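Diaminobutyrate-pyruvate transaminase and L-2,4-diaminobutyrate decarboxylase (Vibrio parahaemolyticus, PDB 2QMA) probably decarboxylates L-2,4-diaminobutyrate through this C-terminal, pyridoxal phosphate-dependent domain, which in the full-length protein follows a predicted class-III aminotransferase region. Local coordinates at residues D237-D246 and A273-M283; G174-I182 and I258-A266. All coordinates share one frame; numbering follows the deposited sequence.

Contact 1 (D237-D246 and A273-M283)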
# COMPACT_ATOMS: atom_id res chain seq x y z
N ASP A 237 10.99 -28.06 -15.29
CA ASP A 237 9.77 -27.85 -14.51
C ASP A 237 9.69 -26.47 -13.79
O ASP A 237 8.70 -26.19 -13.11
CB ASP A 237 9.51 -29.02 -13.53
CG ASP A 237 10.38 -28.95 -12.27
OD1 ASP A 237 11.25 -28.04 -12.17
OD2 ASP A 237 10.18 -29.81 -11.38
N GLY A 238 10.70 -25.62 -13.98
CA GLY A 238 10.72 -24.29 -13.38
C GLY A 238 11.46 -24.14 -12.04
O GLY A 238 11.73 -23.02 -11.61
N THR A 239 11.76 -25.26 -11.37
CA THR A 239 12.49 -25.23 -10.09
C THR A 239 13.99 -24.86 -10.30
O THR A 239 14.57 -25.09 -11.37
CB THR A 239 12.39 -26.60 -9.36
OG1 THR A 239 12.98 -27.62 -10.16
CG2 THR A 239 10.91 -27.00 -9.12
N MSE A 240 14.63 -24.30 -9.28
CA MSE A 240 16.06 -23.99 -9.34
C MSE A 240 16.85 -25.30 -9.54
O MSE A 240 16.58 -26.30 -8.84
CB MSE A 240 16.51 -23.34 -8.01
CG MSE A 240 17.92 -22.77 -8.11
SE MSE A 240 18.56 -22.19 -6.38
CE MSE A 240 17.61 -20.55 -6.19
N ASP A 241 17.82 -25.31 -10.48
CA ASP A 241 18.72 -26.48 -10.61
C ASP A 241 19.76 -26.54 -9.48
O ASP A 241 20.80 -25.87 -9.56
CB ASP A 241 19.42 -26.56 -11.99
CG ASP A 241 20.13 -27.91 -12.22
OD1 ASP A 241 20.32 -28.69 -11.26
OD2 ASP A 241 20.49 -28.20 -13.38
N ILE A 242 19.53 -27.38 -8.45
CA ILE A 242 20.48 -27.41 -7.30
C ILE A 242 21.78 -28.19 -7.59
O ILE A 242 22.70 -28.14 -6.80
CB ILE A 242 19.81 -27.91 -5.96
CG1 ILE A 242 19.55 -29.44 -6.01
CG2 ILE A 242 18.53 -27.11 -5.72
CD1 ILE A 242 19.14 -30.13 -4.66
N THR A 243 21.84 -28.84 -8.76
CA THR A 243 23.01 -29.59 -9.25
C THR A 243 24.31 -28.81 -9.19
O THR A 243 25.30 -29.34 -8.75
CB THR A 243 22.83 -30.08 -10.74
OG1 THR A 243 21.62 -30.84 -10.84
CG2 THR A 243 23.95 -30.98 -11.12
N LYS A 244 24.32 -27.57 -9.63
CA LYS A 244 25.58 -26.81 -9.58
C LYS A 244 25.56 -25.62 -8.61
O LYS A 244 26.38 -24.71 -8.72
CB LYS A 244 26.00 -26.37 -11.00
CG LYS A 244 26.00 -27.52 -12.02
CD LYS A 244 26.92 -28.68 -11.59
CE LYS A 244 27.12 -29.71 -12.71
NZ LYS A 244 28.11 -30.74 -12.29
N LEU A 245 24.63 -25.62 -7.66
CA LEU A 245 24.38 -24.45 -6.88
C LEU A 245 25.59 -24.29 -5.98
O LEU A 245 26.15 -23.20 -5.90
CB LEU A 245 23.07 -24.57 -6.10
CG LEU A 245 22.80 -23.57 -4.96
CD1 LEU A 245 22.87 -22.09 -5.48
CD2 LEU A 245 21.47 -23.85 -4.24
N ASP A 246 26.01 -25.38 -5.33
CA ASP A 246 27.19 -25.30 -4.46
C ASP A 246 28.42 -24.79 -5.21
O ASP A 246 29.09 -23.93 -4.70
CB ASP A 246 27.47 -26.61 -3.75
CG ASP A 246 28.58 -26.49 -2.73
OD1 ASP A 246 28.36 -25.88 -1.66
OD2 ASP A 246 29.67 -26.99 -3.00
N ALA A 273 6.24 -23.79 -9.88
CA ALA A 273 7.29 -24.63 -9.31
C ALA A 273 7.71 -24.13 -7.91
O ALA A 273 7.72 -22.91 -7.65
CB ALA A 273 8.51 -24.63 -10.26
N ILE A 274 8.06 -25.08 -7.04
CA ILE A 274 8.52 -24.81 -5.68
C ILE A 274 9.97 -25.31 -5.56
O ILE A 274 10.24 -26.52 -5.65
CB ILE A 274 7.56 -25.39 -4.59
CG1 ILE A 274 6.13 -24.88 -4.83
CG2 ILE A 274 8.08 -24.99 -3.16
CD1 ILE A 274 5.06 -25.40 -3.78
N ASP A 275 10.90 -24.37 -5.44
CA ASP A 275 12.31 -24.69 -5.25
C ASP A 275 12.47 -25.66 -4.05
O ASP A 275 11.58 -25.77 -3.19
CB ASP A 275 13.16 -23.43 -5.02
CG ASP A 275 13.24 -22.53 -6.26
OD1 ASP A 275 13.11 -23.01 -7.42
OD2 ASP A 275 13.41 -21.32 -6.07
N ASP A 276 13.57 -26.40 -4.06
CA ASP A 276 13.96 -27.20 -2.95
C ASP A 276 14.48 -26.30 -1.79
O ASP A 276 15.70 -26.03 -1.65
CB ASP A 276 15.04 -28.21 -3.39
CG ASP A 276 15.41 -29.19 -2.28
OD1 ASP A 276 15.05 -28.92 -1.11
OD2 ASP A 276 16.10 -30.19 -2.59
N LEU A 277 13.53 -25.81 -1.01
CA LEU A 277 13.78 -24.82 0.03
C LEU A 277 14.69 -25.39 1.12
O LEU A 277 15.49 -24.69 1.68
CB LEU A 277 12.45 -24.39 0.64
CG LEU A 277 11.44 -23.63 -0.22
CD1 LEU A 277 10.25 -23.04 0.69
CD2 LEU A 277 12.15 -22.55 -1.09
N ASP A 278 14.56 -26.68 1.42
CA ASP A 278 15.44 -27.30 2.42
C ASP A 278 16.90 -27.32 2.00
O ASP A 278 17.78 -27.04 2.78
CB ASP A 278 14.94 -28.71 2.74
CG ASP A 278 15.32 -29.14 4.12
OD1 ASP A 278 15.05 -28.41 5.09
OD2 ASP A 278 15.89 -30.21 4.25
N PHE A 279 17.17 -27.68 0.76
CA PHE A 279 18.57 -27.62 0.27
C PHE A 279 19.12 -26.20 0.18
O PHE A 279 20.30 -25.95 0.50
CB PHE A 279 18.71 -28.29 -1.10
CG PHE A 279 20.12 -28.40 -1.56
CD1 PHE A 279 20.92 -29.44 -1.11
CD2 PHE A 279 20.66 -27.44 -2.42
CE1 PHE A 279 22.27 -29.54 -1.55
CE2 PHE A 279 21.96 -27.53 -2.85
CZ PHE A 279 22.78 -28.60 -2.41
N ILE A 280 18.27 -25.26 -0.22
CA ILE A 280 18.67 -23.86 -0.28
C ILE A 280 19.03 -23.43 1.16
O ILE A 280 20.04 -22.75 1.38
CB ILE A 280 17.58 -23.02 -0.89
CG1 ILE A 280 17.48 -23.37 -2.38
CG2 ILE A 280 17.90 -21.50 -0.75
CD1 ILE A 280 16.31 -22.71 -3.12
N ALA A 281 18.24 -23.88 2.13
CA ALA A 281 18.48 -23.53 3.53
C ALA A 281 19.82 -24.11 3.97
O ALA A 281 20.57 -23.49 4.76
CB ALA A 281 17.30 -23.99 4.47
N ASP A 282 20.14 -25.31 3.47
CA ASP A 282 21.43 -25.92 3.82
C ASP A 282 22.57 -25.19 3.18
O ASP A 282 23.63 -25.13 3.76
CB ASP A 282 21.47 -27.40 3.42
CG ASP A 282 20.53 -28.26 4.27
OD1 ASP A 282 20.27 -27.92 5.45
OD2 ASP A 282 20.07 -29.28 3.75
N MSE A 283 22.36 -24.70 1.95
CA MSE A 283 23.34 -23.81 1.30
C MSE A 283 23.62 -22.53 2.13
O MSE A 283 24.78 -22.08 2.30
CB MSE A 283 22.87 -23.47 -0.13
CG MSE A 283 23.10 -24.64 -1.10
SE MSE A 283 24.95 -25.21 -1.36
CE MSE A 283 25.11 -26.71 -0.15
O HOH W 1 12.64 -21.35 -9.47
O HOH W 2 14.97 -26.60 -6.53
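Asp275 and Met240 make the direct hydrogen bond between residues 237-246 and 273-283. Met240 N donates to Asp275 OD1 at 2.7 Å. The bond is moderately bent (152°), and the N-H comes in from above the carboxylate plane. The other carboxylate oxygen, OD2, is bonded to the backbone N of Thr265, so the buried acid ties the loop to the end of a strand. Two waters add bridges. One donates to both Gly238 O and Asp275 OD1, giving that oxygen a second donor. The other links Met240 O to Asp276 N.

Asp237 shapes the loop just before this point. Its OD1 accepts from Thr239 N, which makes an Asx turn, and also from Thr239 OG1. Thr239 CG2 then lies 3.6 Å from Ala273 CB.

The pieces belong to the large domain of a fold-type I pyridoxal phosphate enzyme. Here helices 245-254 and 277-287 pack on one face of the mixed sheet, over strands such as 258-265. Asp276 is the N-cap of helix 277-287, with OD1 accepting from Phe279 N.

The remaining contacts are mainly apolar. Ile242 lies over one face of the Phe279 ring in a CH-pi contact, its CD1 3.9 Å from the ring centroid. CG1 of Ile242 sits between its own N and carbonyl carbon (chi1 73°), which carries CD1 over the ring. Leu245 CD2 approaches the ring edge and also meets Met283 CG at 3.6 Å. Deeper in, Met240 and Ile280 meet tip to tip, with Met240 CE 4.0 Å from Ile280 CD1. Met240 and Met283 are selenomethionines.

Within helix 277-287 the Met283 chain bends twice, and Asp246 crosses it at about a right angle. Asp246 OD1 is 3.5 Å from Met283 SE, but its polar partners are His287 and Lys286.

Contact 2 (G174-I182 and I258-A266)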
# COMPACT_ATOMS: atom_id res chain seq x y z
N GLY A 174 12.65 -8.04 2.72
CA GLY A 174 13.43 -9.23 3.11
C GLY A 174 14.88 -9.08 2.64
O GLY A 174 15.82 -9.31 3.41
N LEU A 175 15.07 -8.68 1.40
CA LEU A 175 16.41 -8.55 0.85
C LEU A 175 17.17 -7.33 1.36
O LEU A 175 18.40 -7.37 1.49
CB LEU A 175 16.37 -8.55 -0.68
CG LEU A 175 15.91 -9.89 -1.29
CD1 LEU A 175 15.61 -9.72 -2.77
CD2 LEU A 175 16.92 -11.00 -1.10
N MSE A 176 16.46 -6.24 1.63
CA MSE A 176 17.11 -5.10 2.32
C MSE A 176 17.57 -5.51 3.73
O MSE A 176 18.66 -5.13 4.16
CB MSE A 176 16.17 -3.91 2.49
CG MSE A 176 16.96 -2.66 2.88
SE MSE A 176 15.69 -1.23 3.12
CE MSE A 176 15.06 -1.36 1.32
N LEU A 177 16.75 -6.27 4.46
CA LEU A 177 17.22 -6.76 5.79
C LEU A 177 18.49 -7.58 5.60
O LEU A 177 19.45 -7.42 6.35
CB LEU A 177 16.16 -7.56 6.56
CG LEU A 177 14.98 -6.70 7.01
CD1 LEU A 177 13.89 -7.64 7.56
CD2 LEU A 177 15.41 -5.65 8.02
N ALA A 178 18.51 -8.41 4.57
CA ALA A 178 19.69 -9.26 4.29
C ALA A 178 20.92 -8.40 4.01
O ALA A 178 21.99 -8.71 4.47
CB ALA A 178 19.41 -10.20 3.13
N ARG A 179 20.72 -7.34 3.23
CA ARG A 179 21.77 -6.41 2.85
C ARG A 179 22.40 -5.80 4.12
O ARG A 179 23.61 -5.87 4.29
CB ARG A 179 21.21 -5.33 1.89
CG ARG A 179 22.25 -4.24 1.55
CD ARG A 179 21.53 -2.94 1.08
NE ARG A 179 20.84 -2.23 2.17
CZ ARG A 179 20.17 -1.08 2.05
NH1 ARG A 179 20.09 -0.46 0.85
NH2 ARG A 179 19.59 -0.51 3.12
N ASP A 180 21.59 -5.29 5.04
CA ASP A 180 22.10 -4.66 6.26
C ASP A 180 22.69 -5.74 7.18
O ASP A 180 23.69 -5.50 7.89
CB ASP A 180 20.96 -3.92 6.96
CG ASP A 180 20.54 -2.63 6.25
OD1 ASP A 180 20.78 -2.45 5.02
OD2 ASP A 180 19.94 -1.81 6.92
N TRP A 181 22.09 -6.93 7.16
CA TRP A 181 22.52 -8.04 8.04
C TRP A 181 23.98 -8.42 7.69
O TRP A 181 24.83 -8.60 8.59
CB TRP A 181 21.53 -9.21 7.89
CG TRP A 181 21.92 -10.54 8.48
CD1 TRP A 181 21.70 -10.99 9.73
CD2 TRP A 181 22.56 -11.59 7.77
NE1 TRP A 181 22.18 -12.28 9.87
CE2 TRP A 181 22.71 -12.67 8.66
CE3 TRP A 181 23.01 -11.73 6.45
CZ2 TRP A 181 23.30 -13.89 8.28
CZ3 TRP A 181 23.61 -12.93 6.07
CH2 TRP A 181 23.76 -13.99 7.00
N ILE A 182 24.27 -8.51 6.40
CA ILE A 182 25.58 -9.02 6.01
C ILE A 182 26.66 -7.96 6.30
O ILE A 182 27.74 -8.36 6.73
CB ILE A 182 25.68 -9.44 4.52
CG1 ILE A 182 26.97 -10.28 4.27
CG2 ILE A 182 25.65 -8.24 3.58
CD1 ILE A 182 27.06 -11.58 5.09
N ILE A 258 30.90 -12.00 -2.75
CA ILE A 258 30.34 -12.24 -1.42
C ILE A 258 28.82 -12.59 -1.61
O ILE A 258 27.97 -11.74 -1.53
CB ILE A 258 30.58 -11.02 -0.48
CG1 ILE A 258 32.09 -10.66 -0.38
CG2 ILE A 258 29.92 -11.24 0.91
CD1 ILE A 258 32.37 -9.37 0.42
N PRO A 259 28.52 -13.87 -1.93
CA PRO A 259 27.10 -14.27 -1.98
C PRO A 259 26.55 -14.15 -0.54
O PRO A 259 27.08 -14.79 0.36
CB PRO A 259 27.16 -15.75 -2.44
CG PRO A 259 28.56 -15.92 -3.02
CD PRO A 259 29.42 -15.00 -2.19
N PHE A 260 25.56 -13.30 -0.31
CA PHE A 260 25.07 -13.05 1.05
C PHE A 260 23.61 -13.41 1.24
O PHE A 260 23.11 -13.48 2.37
CB PHE A 260 25.27 -11.56 1.43
CG PHE A 260 24.30 -10.61 0.75
CD1 PHE A 260 23.13 -10.20 1.40
CD2 PHE A 260 24.56 -10.13 -0.52
CE1 PHE A 260 22.23 -9.29 0.78
CE2 PHE A 260 23.68 -9.26 -1.16
CZ PHE A 260 22.51 -8.82 -0.50
N ALA A 261 22.89 -13.58 0.12
CA ALA A 261 21.49 -13.94 0.22
C ALA A 261 21.09 -14.85 -0.91
O ALA A 261 21.61 -14.74 -2.03
CB ALA A 261 20.58 -12.67 0.16
N ILE A 262 20.07 -15.65 -0.64
CA ILE A 262 19.60 -16.59 -1.68
C ILE A 262 18.10 -16.60 -1.66
O ILE A 262 17.50 -16.69 -0.58
CB ILE A 262 20.19 -18.05 -1.49
CG1 ILE A 262 19.72 -18.93 -2.67
CG2 ILE A 262 19.80 -18.64 -0.14
CD1 ILE A 262 20.65 -20.16 -2.95
N VAL A 263 17.47 -16.52 -2.84
CA VAL A 263 16.03 -16.51 -2.87
C VAL A 263 15.50 -17.90 -3.26
O VAL A 263 15.80 -18.40 -4.37
CB VAL A 263 15.49 -15.40 -3.81
CG1 VAL A 263 13.98 -15.47 -3.92
CG2 VAL A 263 15.92 -14.00 -3.29
N GLY A 264 14.71 -18.50 -2.36
CA GLY A 264 13.98 -19.73 -2.71
C GLY A 264 12.57 -19.36 -3.13
O GLY A 264 11.88 -18.66 -2.40
N THR A 265 12.11 -19.82 -4.29
CA THR A 265 10.76 -19.34 -4.75
C THR A 265 9.77 -20.48 -4.47
O THR A 265 10.01 -21.61 -4.91
CB THR A 265 10.75 -18.86 -6.25
OG1 THR A 265 11.70 -17.78 -6.40
CG2 THR A 265 9.38 -18.35 -6.69
N ALA A 266 8.72 -20.22 -3.68
CA ALA A 266 7.67 -21.20 -3.41
C ALA A 266 6.47 -20.84 -4.26
O ALA A 266 5.55 -20.16 -3.81
CB ALA A 266 7.31 -21.30 -1.84
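Phe260 packs between strand 258-265 and helix 167-187. Its CB rests 3.5 Å from Ile182 CG1, and the two side chains cross at a slant. Ile182 CG1 is anti to its backbone N (chi1 -166°). CG2 thereby takes the place between N and carbonyl carbon, and it also reaches the Phe260 ring, near CG and CD1. The CE1 corner of the ring lies against the helix backbone. Phe260 CE1 lies 3.6 Å from Ala178 C, which meets the ring at its edge, and 3.5 Å from Arg179 N. That N-H is already spent on Leu175 O within the helix, so the meeting is plain packing. On the backbone side, Phe260 O faces Trp181 CZ3 at 3.8 Å.

The strand backbone leaves the extended form at Phe260 (psi -15°). Ala261 therefore also turns its CB to the helix. This CB lies over one face of the Phe260 ring and meets Ala178 CB at 4.0 Å. The two small side chains are consistent with the close approach of the short axes, which pass 8.2 Å apart and run nearly antiparallel, at 155°. The pairing is part of the alpha/beta large domain of fold-type I pyridoxal phosphate enzymes. The helix lies on one face of its mixed sheet, and strand 258-265 runs between strands 203-208 and 290-295.

Ile262 points to the other face, where it touches Leu245. Val263 reaches the helix with one branch. Its CG2 meets Leu175 CD2 at 3.8 Å, the two side chains crossing at about a right angle.

Arg179 and Asp180 point away from the strand. Arg179 grips Asp180 OD1 side-on with NE and NH2, and its guanidinium also bonds to Met222 O and to Ser220 O and Trp221 O of the second subunit.

Strand 258-265 relates the two contacts. In contact 2 it is a partner itself, buried against helix 167-187. In contact 1 it lies beneath helices 245-254 and 277-287, on the other face of the same sheet. Ile262 CG2 is 3.5 Å from Ile280 CG2, and Met240 CE packs 3.3 Å from Val263 O. The chemistry follows the place in the fold. Contact 2 is buried and joins its segments by van der Waals packing; beyond that packing, Arg179 on the helix reaches the second subunit. Contact 1 is only partly buried and mixes apolar packing with waters, turns and a cap. No other subunit touches it.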